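Local atomic coordinates of mandalate racemase/muconate lactonizing enzyme (Unidentified, PDB entry 4E4U), a protein that probably catalyses the abstraction of a proton next to a substrate carboxylate, as do other members of the mandelate racemase and muconate lactonizing branch of the enolase superfamily. Residues 187-195 with 222-230. Numbering follows the deposited sequence. Where two conformers were deposited one is given.
Sequences CELFCRRVR and KRLEKYDPL
Y227, which follows helix 214-224, lays its ring against C191 and R192 of helix 181-198, joining two neighbouring outer helices of the enolase-type TIM barrel. The van der Waals evidence is the ring's placement: the backbone C of C191 sits over its centre and CA of R192 over its rim, 3.6 Å above the plane, while K226 CG covers the opposite face. CB of C191 comes within 3.6 Å of Y227 CD2, and CB of R192 makes a close carbon-to-hydroxyl contact with Y227 OH at 3.3 Å. Deeper, L224 CD2 meets C191 SG, and C191 and L224 go on to pack against F165 and F206 of barrel strands, respectively.

The charged group is a network about E188, whose two carboxylate oxygens each meet a cation in a salt bridge. K226 NZ reaches E188 OE2 at 2.8 Å from above the carboxylate plane, its chain bent at chi3 and chi4 (78° and 65°), and also bonds R223 O. R223 NH1 makes a weak bond to E188 OE1 with an N-H...O angle of 130°; this guanidinium also pairs with D185 and with D228 of a neighbouring subunit. A water connects E188 OE2 to Y227 OH.

At the far end, bends at chi2 and chi3 bring the R195 guanidinium edge to the turn: NH2 donates to Y227 O at 2.9 Å, almost in line with the C=O bond, and a second water accepts from R195 NH2 and donates to D228 O.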
ATOM      1  N   CYS A 187     -36.443  -0.439   5.658  1.00 13.37           N
ATOM      2  CA  CYS A 187     -35.530   0.696   5.533  1.00 13.13           C
ATOM      3  C   CYS A 187     -35.734   1.399   4.197  1.00 13.37           C
ATOM      4  O   CYS A 187     -35.809   2.630   4.125  1.00 13.67           O
ATOM      5  CB  CYS A 187     -34.072   0.242   5.647  1.00 13.73           C
ATOM      6  SG  CYS A 187     -33.584  -0.304   7.288  1.00 14.54           S
ATOM      7  N   GLU A 188     -35.846   0.599   3.142  1.00 13.93           N
ATOM      8  CA  GLU A 188     -36.068   1.112   1.801  1.00 16.03           C
ATOM      9  C   GLU A 188     -37.420   1.824   1.714  1.00 15.23           C
ATOM     10  O   GLU A 188     -37.529   2.897   1.108  1.00 16.48           O
ATOM     11  CB  GLU A 188     -36.016  -0.046   0.806  1.00 20.23           C
ATOM     12  CG  GLU A 188     -35.389   0.303  -0.509  1.00 22.69           C
ATOM     13  CD  GLU A 188     -35.363  -0.863  -1.474  1.00 22.28           C
ATOM     14  OE1 GLU A 188     -35.063  -2.016  -1.061  1.00 20.13           O
ATOM     15  OE2 GLU A 188     -35.634  -0.613  -2.659  1.00 24.77           O
ATOM     16  N   LEU A 189     -38.448   1.226   2.315  1.00 14.82           N
ATOM     17  CA  LEU A 189     -39.799   1.790   2.284  1.00 15.50           C
ATOM     18  C   LEU A 189     -39.886   3.129   3.016  1.00 14.79           C
ATOM     19  O   LEU A 189     -40.570   4.044   2.554  1.00 15.59           O
ATOM     20  CB  LEU A 189     -40.812   0.800   2.861  1.00 17.29           C
ATOM     21  CG  LEU A 189     -42.269   1.248   2.763  1.00 18.89           C
ATOM     22  CD1 LEU A 189     -42.660   1.496   1.311  1.00 20.62           C
ATOM     23  CD2 LEU A 189     -43.187   0.218   3.392  1.00 19.73           C
ATOM     24  N   PHE A 190     -39.203   3.249   4.153  1.00 14.51           N
ATOM     25  CA  PHE A 190     -39.143   4.531   4.850  1.00 15.10           C
ATOM     26  C   PHE A 190     -38.543   5.599   3.945  1.00 14.40           C
ATOM     27  O   PHE A 190     -39.081   6.704   3.833  1.00 14.85           O
ATOM     28  CB  PHE A 190     -38.322   4.426   6.134  1.00 15.51           C
ATOM     29  CG  PHE A 190     -39.144   4.195   7.368  1.00 15.97           C
ATOM     30  CD1 PHE A 190     -39.730   2.954   7.611  1.00 16.85           C
ATOM     31  CD2 PHE A 190     -39.314   5.208   8.299  1.00 16.66           C
ATOM     32  CE1 PHE A 190     -40.478   2.735   8.762  1.00 17.98           C
ATOM     33  CE2 PHE A 190     -40.066   5.001   9.445  1.00 17.24           C
ATOM     34  CZ  PHE A 190     -40.651   3.763   9.679  1.00 17.61           C
ATOM     35  N   CYS A 191     -37.433   5.275   3.289  1.00 14.48           N
ATOM     36  CA  CYS A 191     -36.812   6.246   2.395  1.00 14.70           C
ATOM     37  C   CYS A 191     -37.744   6.617   1.249  1.00 14.99           C
ATOM     38  O   CYS A 191     -37.859   7.787   0.889  1.00 15.78           O
ATOM     39  CB  CYS A 191     -35.468   5.741   1.865  1.00 14.92           C
ATOM     40  SG  CYS A 191     -34.186   5.713   3.119  1.00 15.72           S
ATOM     41  N   ARG A 192     -38.426   5.620   0.691  1.00 14.78           N
ATOM     42  CA  ARG A 192     -39.331   5.866  -0.420  1.00 15.93           C
ATOM     43  C   ARG A 192     -40.458   6.809  -0.010  1.00 15.82           C
ATOM     44  O   ARG A 192     -40.744   7.791  -0.707  1.00 17.01           O
ATOM     45  CB  ARG A 192     -39.918   4.550  -0.924  1.00 17.28           C
ATOM     46  CG  ARG A 192     -40.817   4.721  -2.129  1.00 20.34           C
ATOM     47  CD  ARG A 192     -41.378   3.387  -2.595  1.00 23.98           C
ATOM     48  NE  ARG A 192     -42.271   3.550  -3.738  1.00 28.38           N
ATOM     49  CZ  ARG A 192     -41.904   3.362  -5.001  1.00 32.09           C
ATOM     50  NH1 ARG A 192     -40.659   2.996  -5.285  1.00 33.94           N
ATOM     51  NH2 ARG A 192     -42.778   3.534  -5.984  1.00 33.26           N
ATOM     52  N   ARG A 193     -41.089   6.513   1.121  0.59 15.61           N
ATOM     53  CA  ARG A 193     -42.227   7.305   1.580  0.59 16.06           C
ATOM     54  C   ARG A 193     -41.824   8.709   2.021  0.59 15.73           C
ATOM     55  O   ARG A 193     -42.522   9.675   1.724  0.59 15.74           O
ATOM     56  CB  ARG A 193     -42.972   6.581   2.704  0.59 17.36           C
ATOM     57  CG  ARG A 193     -43.615   5.268   2.276  0.59 18.86           C
ATOM     58  CD  ARG A 193     -44.782   5.479   1.321  0.59 21.03           C
ATOM     59  NE  ARG A 193     -45.221   4.216   0.731  0.59 22.75           N
ATOM     60  CZ  ARG A 193     -45.927   3.286   1.371  0.59 25.26           C
ATOM     61  NH1 ARG A 193     -46.284   3.460   2.638  0.59 26.13           N
ATOM     62  NH2 ARG A 193     -46.276   2.170   0.743  0.59 26.40           N
ATOM     63  N   VAL A 194     -40.707   8.822   2.733  1.00 15.17           N
ATOM     64  CA  VAL A 194     -40.230  10.134   3.168  1.00 14.83           C
ATOM     65  C   VAL A 194     -39.801  10.971   1.958  1.00 14.87           C
ATOM     66  O   VAL A 194     -40.157  12.143   1.869  1.00 15.15           O
ATOM     67  CB  VAL A 194     -39.116  10.058   4.238  1.00 14.55           C
ATOM     68  CG1 VAL A 194     -38.625  11.459   4.587  1.00 15.21           C
ATOM     69  CG2 VAL A 194     -39.638   9.365   5.494  1.00 15.05           C
ATOM     70  N   ARG A 195     -39.067  10.371   1.019  1.00 14.71           N
ATOM     71  CA  ARG A 195     -38.708  11.086  -0.207  1.00 14.95           C
ATOM     72  C   ARG A 195     -39.948  11.587  -0.952  1.00 16.07           C
ATOM     73  O   ARG A 195     -39.966  12.724  -1.421  1.00 17.11           O
ATOM     74  CB  ARG A 195     -37.838  10.232  -1.135  1.00 14.46           C
ATOM     75  CG  ARG A 195     -37.574  10.882  -2.495  1.00 14.97           C
ATOM     76  CD  ARG A 195     -36.799  12.193  -2.368  1.00 14.84           C
ATOM     77  NE  ARG A 195     -35.399  11.957  -2.027  1.00 13.97           N
ATOM     78  CZ  ARG A 195     -34.682  12.718  -1.200  1.00 13.51           C
ATOM     79  NH1 ARG A 195     -35.234  13.780  -0.621  1.00 13.99           N
ATOM     80  NH2 ARG A 195     -33.414  12.414  -0.951  1.00 13.74           N
ATOM     81  N   LYS A 222     -26.769  -0.377  -0.827  1.00 11.76           N
ATOM     82  CA  LYS A 222     -27.135  -0.560  -2.234  1.00 12.91           C
ATOM     83  C   LYS A 222     -28.621  -0.303  -2.459  1.00 13.38           C
ATOM     84  O   LYS A 222     -28.997   0.233  -3.493  1.00 15.05           O
ATOM     85  CB  LYS A 222     -26.731  -1.942  -2.758  1.00 15.27           C
ATOM     86  CG  LYS A 222     -25.233  -2.254  -2.705  1.00 17.41           C
ATOM     87  CD  LYS A 222     -24.315  -1.034  -2.843  1.00 20.38           C
ATOM     88  CE  LYS A 222     -24.050  -0.657  -4.284  1.00 22.26           C
ATOM     89  NZ  LYS A 222     -23.017   0.426  -4.362  1.00 21.99           N
ATOM     90  N   ARG A 223     -29.449  -0.663  -1.481  1.00 12.89           N
ATOM     91  CA  ARG A 223     -30.886  -0.418  -1.550  1.00 13.95           C
ATOM     92  C   ARG A 223     -31.258   1.045  -1.383  1.00 13.68           C
ATOM     93  O   ARG A 223     -32.258   1.506  -1.942  1.00 15.04           O
ATOM     94  CB  ARG A 223     -31.601  -1.224  -0.477  1.00 14.33           C
ATOM     95  CG  ARG A 223     -31.651  -2.709  -0.753  1.00 15.09           C
ATOM     96  CD  ARG A 223     -32.065  -3.423   0.505  1.00 15.57           C
ATOM     97  NE  ARG A 223     -32.284  -4.858   0.356  1.00 14.91           N
ATOM     98  CZ  ARG A 223     -33.480  -5.437   0.347  1.00 14.01           C
ATOM     99  NH1 ARG A 223     -34.586  -4.705   0.433  1.00 15.24           N
ATOM    100  NH2 ARG A 223     -33.567  -6.754   0.263  1.00 15.02           N
ATOM    101  N   LEU A 224     -30.462   1.771  -0.605  1.00 12.06           N
ATOM    102  CA  LEU A 224     -30.788   3.153  -0.276  1.00 12.69           C
ATOM    103  C   LEU A 224     -30.302   4.147  -1.319  1.00 12.23           C
ATOM    104  O   LEU A 224     -30.782   5.285  -1.359  1.00 12.70           O
ATOM    105  CB  LEU A 224     -30.220   3.529   1.094  1.00 13.83           C
ATOM    106  CG  LEU A 224     -30.723   2.691   2.271  1.00 15.34           C
ATOM    107  CD1 LEU A 224     -30.199   3.280   3.569  1.00 17.46           C
ATOM    108  CD2 LEU A 224     -32.252   2.594   2.284  1.00 16.79           C
ATOM    109  N   GLU A 225     -29.354   3.734  -2.156  1.00 11.95           N
ATOM    110  CA  GLU A 225     -28.742   4.668  -3.102  1.00 12.89           C
ATOM    111  C   GLU A 225     -29.751   5.360  -4.018  1.00 12.95           C
ATOM    112  O   GLU A 225     -29.602   6.540  -4.329  1.00 13.26           O
ATOM    113  CB  GLU A 225     -27.635   3.988  -3.918  1.00 13.06           C
ATOM    114  CG  GLU A 225     -26.352   3.802  -3.111  1.00 13.57           C
ATOM    115  CD  GLU A 225     -25.279   2.983  -3.812  1.00 14.73           C
ATOM    116  OE1 GLU A 225     -25.512   2.487  -4.930  1.00 16.07           O
ATOM    117  OE2 GLU A 225     -24.185   2.817  -3.233  1.00 14.84           O
ATOM    118  N   LYS A 226     -30.795   4.644  -4.426  1.00 12.61           N
ATOM    119  CA  LYS A 226     -31.776   5.229  -5.338  1.00 13.49           C
ATOM    120  C   LYS A 226     -32.537   6.409  -4.729  1.00 13.44           C
ATOM    121  O   LYS A 226     -33.160   7.177  -5.458  1.00 14.69           O
ATOM    122  CB  LYS A 226     -32.765   4.166  -5.838  1.00 15.36           C
ATOM    123  CG  LYS A 226     -33.700   3.611  -4.763  1.00 17.28           C
ATOM    124  CD  LYS A 226     -34.686   2.576  -5.328  1.00 18.79           C
ATOM    125  CE  LYS A 226     -34.049   1.201  -5.535  1.00 19.34           C
ATOM    126  NZ  LYS A 226     -33.623   0.541  -4.251  1.00 19.24           N
ATOM    127  N   TYR A 227     -32.474   6.566  -3.408  1.00 12.31           N
ATOM    128  CA  TYR A 227     -33.139   7.693  -2.759  1.00 13.24           C
ATOM    129  C   TYR A 227     -32.191   8.833  -2.397  1.00 12.92           C
ATOM    130  O   TYR A 227     -32.602   9.811  -1.782  1.00 14.60           O
ATOM    131  CB  TYR A 227     -33.946   7.224  -1.546  1.00 15.32           C
ATOM    132  CG  TYR A 227     -34.982   6.222  -1.973  1.00 17.43           C
ATOM    133  CD1 TYR A 227     -36.026   6.604  -2.810  1.00 18.59           C
ATOM    134  CD2 TYR A 227     -34.900   4.891  -1.588  1.00 18.93           C
ATOM    135  CE1 TYR A 227     -36.968   5.693  -3.243  1.00 19.55           C
ATOM    136  CE2 TYR A 227     -35.853   3.971  -2.005  1.00 19.31           C
ATOM    137  CZ  TYR A 227     -36.878   4.384  -2.836  1.00 20.07           C
ATOM    138  OH  TYR A 227     -37.813   3.484  -3.272  1.00 22.39           O
ATOM    139  N   ASP A 228     -30.926   8.695  -2.795  1.00 12.12           N
ATOM    140  CA  ASP A 228     -29.893   9.727  -2.614  1.00 12.24           C
ATOM    141  C   ASP A 228     -29.862  10.390  -1.226  1.00 12.47           C
ATOM    142  O   ASP A 228     -29.938  11.617  -1.126  1.00 12.68           O
ATOM    143  CB  ASP A 228     -30.011  10.795  -3.716  1.00 13.25           C
ATOM    144  CG  ASP A 228     -28.810  11.742  -3.766  1.00 13.09           C
ATOM    145  OD1 ASP A 228     -27.666  11.313  -3.496  1.00 13.57           O
ATOM    146  OD2 ASP A 228     -29.008  12.927  -4.106  1.00 13.64           O
ATOM    147  N   PRO A 229     -29.727   9.588  -0.151  1.00 11.54           N
ATOM    148  CA  PRO A 229     -29.615  10.211   1.172  1.00 11.51           C
ATOM    149  C   PRO A 229     -28.337  11.038   1.285  1.00 10.26           C
ATOM    150  O   PRO A 229     -27.297  10.698   0.687  1.00 11.01           O
ATOM    151  CB  PRO A 229     -29.540   9.022   2.142  1.00 12.67           C
ATOM    152  CG  PRO A 229     -29.761   7.797   1.337  1.00 14.97           C
ATOM    153  CD  PRO A 229     -29.561   8.125  -0.103  1.00 13.26           C
ATOM    154  N   LEU A 230     -28.413  12.103   2.072  1.00 10.19           N
ATOM    155  CA  LEU A 230     -27.241  12.924   2.349  1.00 10.07           C
ATOM    156  C   LEU A 230     -26.196  12.145   3.158  1.00 10.07           C
ATOM    157  O   LEU A 230     -24.999  12.336   2.976  1.00 10.87           O
ATOM    158  CB  LEU A 230     -27.657  14.217   3.056  1.00 11.09           C
ATOM    159  CG  LEU A 230     -26.578  15.102   3.699  1.00 11.60           C
ATOM    160  CD1 LEU A 230     -25.456  15.464   2.742  1.00 12.67           C
ATOM    161  CD2 LEU A 230     -27.198  16.368   4.262  1.00 13.89           C
TER
HETATM  162  O   HOH W   1     -37.916   0.957  -3.068  1.00 25.93           O
HETATM  163  O   HOH W   2     -31.107  13.439   0.535  1.00 13.17           O